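Local coordinates for possible protein of nuclear scaffold (Encephalitozoon cuniculi, PDB 3KAE) that probably acts as the Cdc27 subunit of the anaphase-promoting complex (APC/C), dimerising through its N-terminal tetratricopeptide-repeat domain, at residues C[175-183]-C[195-206]. Sequence-based numbering, arbitrary orientation.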
# COMPACT_ATOMS: atom_id res chain seq x y z
N GLY C 175 -11.21 -0.39 -25.98
CA GLY C 175 -11.32 0.18 -24.65
C GLY C 175 -11.22 1.69 -24.66
O GLY C 175 -10.74 2.28 -25.63
N ILE C 176 -11.68 2.30 -23.57
CA ILE C 176 -11.59 3.75 -23.44
C ILE C 176 -10.13 4.16 -23.34
O ILE C 176 -9.74 5.23 -23.82
CB ILE C 176 -12.39 4.28 -22.23
CG1 ILE C 176 -11.95 5.70 -21.88
CG2 ILE C 176 -12.23 3.35 -21.06
CD1 ILE C 176 -12.93 6.45 -20.99
N GLU C 177 -9.31 3.31 -22.75
CA GLU C 177 -7.89 3.61 -22.65
C GLU C 177 -7.20 3.44 -24.00
O GLU C 177 -6.26 4.17 -24.31
CB GLU C 177 -7.21 2.76 -21.56
CG GLU C 177 -7.01 1.29 -21.90
CD GLU C 177 -8.23 0.43 -21.65
OE1 GLU C 177 -9.36 0.96 -21.66
OE2 GLU C 177 -8.06 -0.78 -21.44
N GLU C 178 -7.67 2.50 -24.81
CA GLU C 178 -7.06 2.27 -26.12
C GLU C 178 -7.44 3.41 -27.06
O GLU C 178 -6.67 3.79 -27.94
CB GLU C 178 -7.47 0.91 -26.69
CG GLU C 178 -7.29 -0.27 -25.72
CD GLU C 178 -5.84 -0.54 -25.34
OE1 GLU C 178 -4.93 0.03 -25.99
OE2 GLU C 178 -5.60 -1.33 -24.38
N GLU C 179 -8.61 3.98 -26.84
CA GLU C 179 -9.03 5.20 -27.53
C GLU C 179 -8.18 6.39 -27.09
O GLU C 179 -7.89 7.28 -27.88
CB GLU C 179 -10.51 5.47 -27.26
CG GLU C 179 -10.97 6.85 -27.67
CD GLU C 179 -12.46 7.03 -27.49
OE1 GLU C 179 -13.12 6.05 -27.07
OE2 GLU C 179 -12.96 8.14 -27.76
N TYR C 180 -7.78 6.40 -25.82
CA TYR C 180 -6.95 7.48 -25.31
C TYR C 180 -5.59 7.46 -25.99
O TYR C 180 -5.01 8.51 -26.29
CB TYR C 180 -6.79 7.37 -23.80
CG TYR C 180 -5.57 8.07 -23.25
CD1 TYR C 180 -4.36 7.40 -23.13
CD2 TYR C 180 -5.62 9.40 -22.86
CE1 TYR C 180 -3.23 8.04 -22.62
CE2 TYR C 180 -4.49 10.05 -22.36
CZ TYR C 180 -3.31 9.35 -22.24
OH TYR C 180 -2.20 9.98 -21.74
N VAL C 181 -5.09 6.26 -26.22
CA VAL C 181 -3.83 6.08 -26.90
C VAL C 181 -3.94 6.50 -28.37
O VAL C 181 -3.06 7.17 -28.89
CB VAL C 181 -3.36 4.63 -26.82
CG1 VAL C 181 -1.98 4.49 -27.44
CG2 VAL C 181 -3.35 4.14 -25.37
N SER C 182 -5.02 6.08 -29.03
CA SER C 182 -5.27 6.44 -30.42
C SER C 182 -5.28 7.96 -30.58
O SER C 182 -4.63 8.51 -31.48
CB SER C 182 -6.61 5.87 -30.88
OG SER C 182 -6.70 4.48 -30.63
N ASP C 183 -6.03 8.62 -29.71
CA ASP C 183 -6.16 10.07 -29.77
C ASP C 183 -4.81 10.74 -29.61
O ASP C 183 -4.50 11.70 -30.32
CB ASP C 183 -7.13 10.56 -28.70
CG ASP C 183 -8.56 10.14 -28.98
OD1 ASP C 183 -8.80 9.47 -30.01
OD2 ASP C 183 -9.45 10.48 -28.18
N LEU C 195 -9.52 17.46 -30.75
CA LEU C 195 -9.08 16.47 -29.76
C LEU C 195 -8.89 17.12 -28.39
O LEU C 195 -9.37 16.61 -27.37
CB LEU C 195 -7.79 15.78 -30.21
CG LEU C 195 -7.81 14.29 -30.60
CD1 LEU C 195 -9.21 13.77 -30.95
CD2 LEU C 195 -6.82 13.98 -31.72
N VAL C 196 -8.20 18.26 -28.39
CA VAL C 196 -7.96 19.04 -27.18
C VAL C 196 -9.25 19.46 -26.51
O VAL C 196 -9.38 19.42 -25.29
CB VAL C 196 -7.16 20.32 -27.49
CG1 VAL C 196 -7.03 21.17 -26.23
CG2 VAL C 196 -5.79 19.97 -28.06
N LYS C 197 -10.21 19.89 -27.32
CA LYS C 197 -11.50 20.35 -26.81
C LYS C 197 -12.29 19.16 -26.26
O LYS C 197 -13.01 19.29 -25.29
CB LYS C 197 -12.28 21.05 -27.93
N LYS C 198 -12.13 18.01 -26.90
CA LYS C 198 -12.82 16.80 -26.48
C LYS C 198 -12.39 16.37 -25.07
O LYS C 198 -13.23 16.00 -24.24
CB LYS C 198 -12.54 15.68 -27.48
CG LYS C 198 -12.80 14.28 -26.92
CD LYS C 198 -12.18 13.20 -27.81
CE LYS C 198 -12.68 11.82 -27.40
NZ LYS C 198 -12.08 10.71 -28.21
N TYR C 199 -11.09 16.43 -24.80
CA TYR C 199 -10.55 16.00 -23.51
C TYR C 199 -10.55 17.11 -22.46
O TYR C 199 -10.29 16.86 -21.29
CB TYR C 199 -9.13 15.45 -23.70
CG TYR C 199 -9.10 14.04 -24.25
CD1 TYR C 199 -9.09 12.95 -23.39
CD2 TYR C 199 -9.09 13.80 -25.62
CE1 TYR C 199 -9.06 11.66 -23.87
CE2 TYR C 199 -9.07 12.50 -26.12
CZ TYR C 199 -9.06 11.43 -25.22
OH TYR C 199 -9.04 10.12 -25.66
N MET C 200 -10.85 18.32 -22.90
CA MET C 200 -10.89 19.48 -22.02
C MET C 200 -12.04 19.32 -21.02
O MET C 200 -11.97 19.81 -19.88
CB MET C 200 -11.06 20.75 -22.87
CG MET C 200 -10.63 22.06 -22.24
SD MET C 200 -10.79 23.44 -23.41
CE MET C 200 -9.18 23.43 -24.20
N GLU C 201 -13.09 18.61 -21.44
CA GLU C 201 -14.28 18.42 -20.62
C GLU C 201 -14.08 17.41 -19.50
O GLU C 201 -14.88 17.35 -18.57
CB GLU C 201 -15.48 18.01 -21.49
N HIS C 202 -13.01 16.62 -19.58
CA HIS C 202 -12.74 15.60 -18.56
C HIS C 202 -11.50 15.92 -17.74
O HIS C 202 -10.58 15.11 -17.63
CB HIS C 202 -12.63 14.22 -19.20
CG HIS C 202 -13.77 13.88 -20.11
ND1 HIS C 202 -14.97 13.41 -19.65
CD2 HIS C 202 -13.88 13.96 -21.46
CE1 HIS C 202 -15.79 13.20 -20.67
NE2 HIS C 202 -15.15 13.53 -21.78
N VAL C 203 -11.51 17.11 -17.15
CA VAL C 203 -10.46 17.56 -16.24
C VAL C 203 -11.14 18.11 -15.00
O VAL C 203 -11.85 19.11 -15.08
CB VAL C 203 -9.66 18.71 -16.87
CG1 VAL C 203 -8.52 19.18 -15.95
CG2 VAL C 203 -9.13 18.30 -18.23
N PRO C 204 -10.94 17.46 -13.84
CA PRO C 204 -10.07 16.29 -13.62
C PRO C 204 -10.58 14.99 -14.24
O PRO C 204 -11.79 14.81 -14.43
CB PRO C 204 -10.06 16.14 -12.09
CG PRO C 204 -10.56 17.46 -11.57
CD PRO C 204 -11.54 17.93 -12.58
N GLY C 205 -9.65 14.09 -14.55
CA GLY C 205 -9.97 12.81 -15.16
C GLY C 205 -8.99 12.48 -16.29
O GLY C 205 -7.87 12.97 -16.29
N ILE C 206 -9.43 11.67 -17.25
CA ILE C 206 -8.58 11.28 -18.37
C ILE C 206 -8.05 12.51 -19.11
O ILE C 206 -6.93 12.50 -19.66
CB ILE C 206 -9.35 10.36 -19.35
CG1 ILE C 206 -8.39 9.71 -20.34
CG2 ILE C 206 -10.48 11.13 -20.07
CD1 ILE C 206 -9.04 8.65 -21.22
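Asp183 OD2 takes two hydrogen bonds from neighbouring residues of segment 195-206, a compact example of one carboxylate oxygen joining two helices. Lys198 NZ reaches OD2 at 2.6 Å on its syn lone pair, forming a salt bridge, while Tyr199 OH donates to the same OD2, also at 2.6 Å, from above the carboxylate plane. The planes of carboxylate and phenol stand 82° apart, and OD2 lies at the edge of the Tyr199 ring. The ammonium group is shared: its second salt bridge runs 2.8 Å from Lys198 NZ to Glu179 OE2, on the anti lone pair. The lysine's positive charge probably offsets part of the negative charge of the two carboxylates. Lys198 spans the gap because its chain is fully extended, CG anti to the backbone N (chi1 161°). The two helices, 176-190 and 193-200, follow one another in this all-helical TPR domain and run roughly antiparallel, their short segments inclined at 146°. At the upper end of the contact, a methyl of Leu195, CD2, lies 3.5 Å from the carbonyl oxygen of Asp183. Beyond the polar cluster the contact turns apolar. Ile206 CD1 packs 3.7 Å from Tyr180 CB, and Ile176 CG1 meets the same methyl at 4.2 Å. Further out, Phe210 stacks on Tyr199, and Tyr180 OH is hydrogen-bonded to Glu151. Phe23 of the second subunit meets the Tyr180 ring edge-to-face and also packs on Ile206.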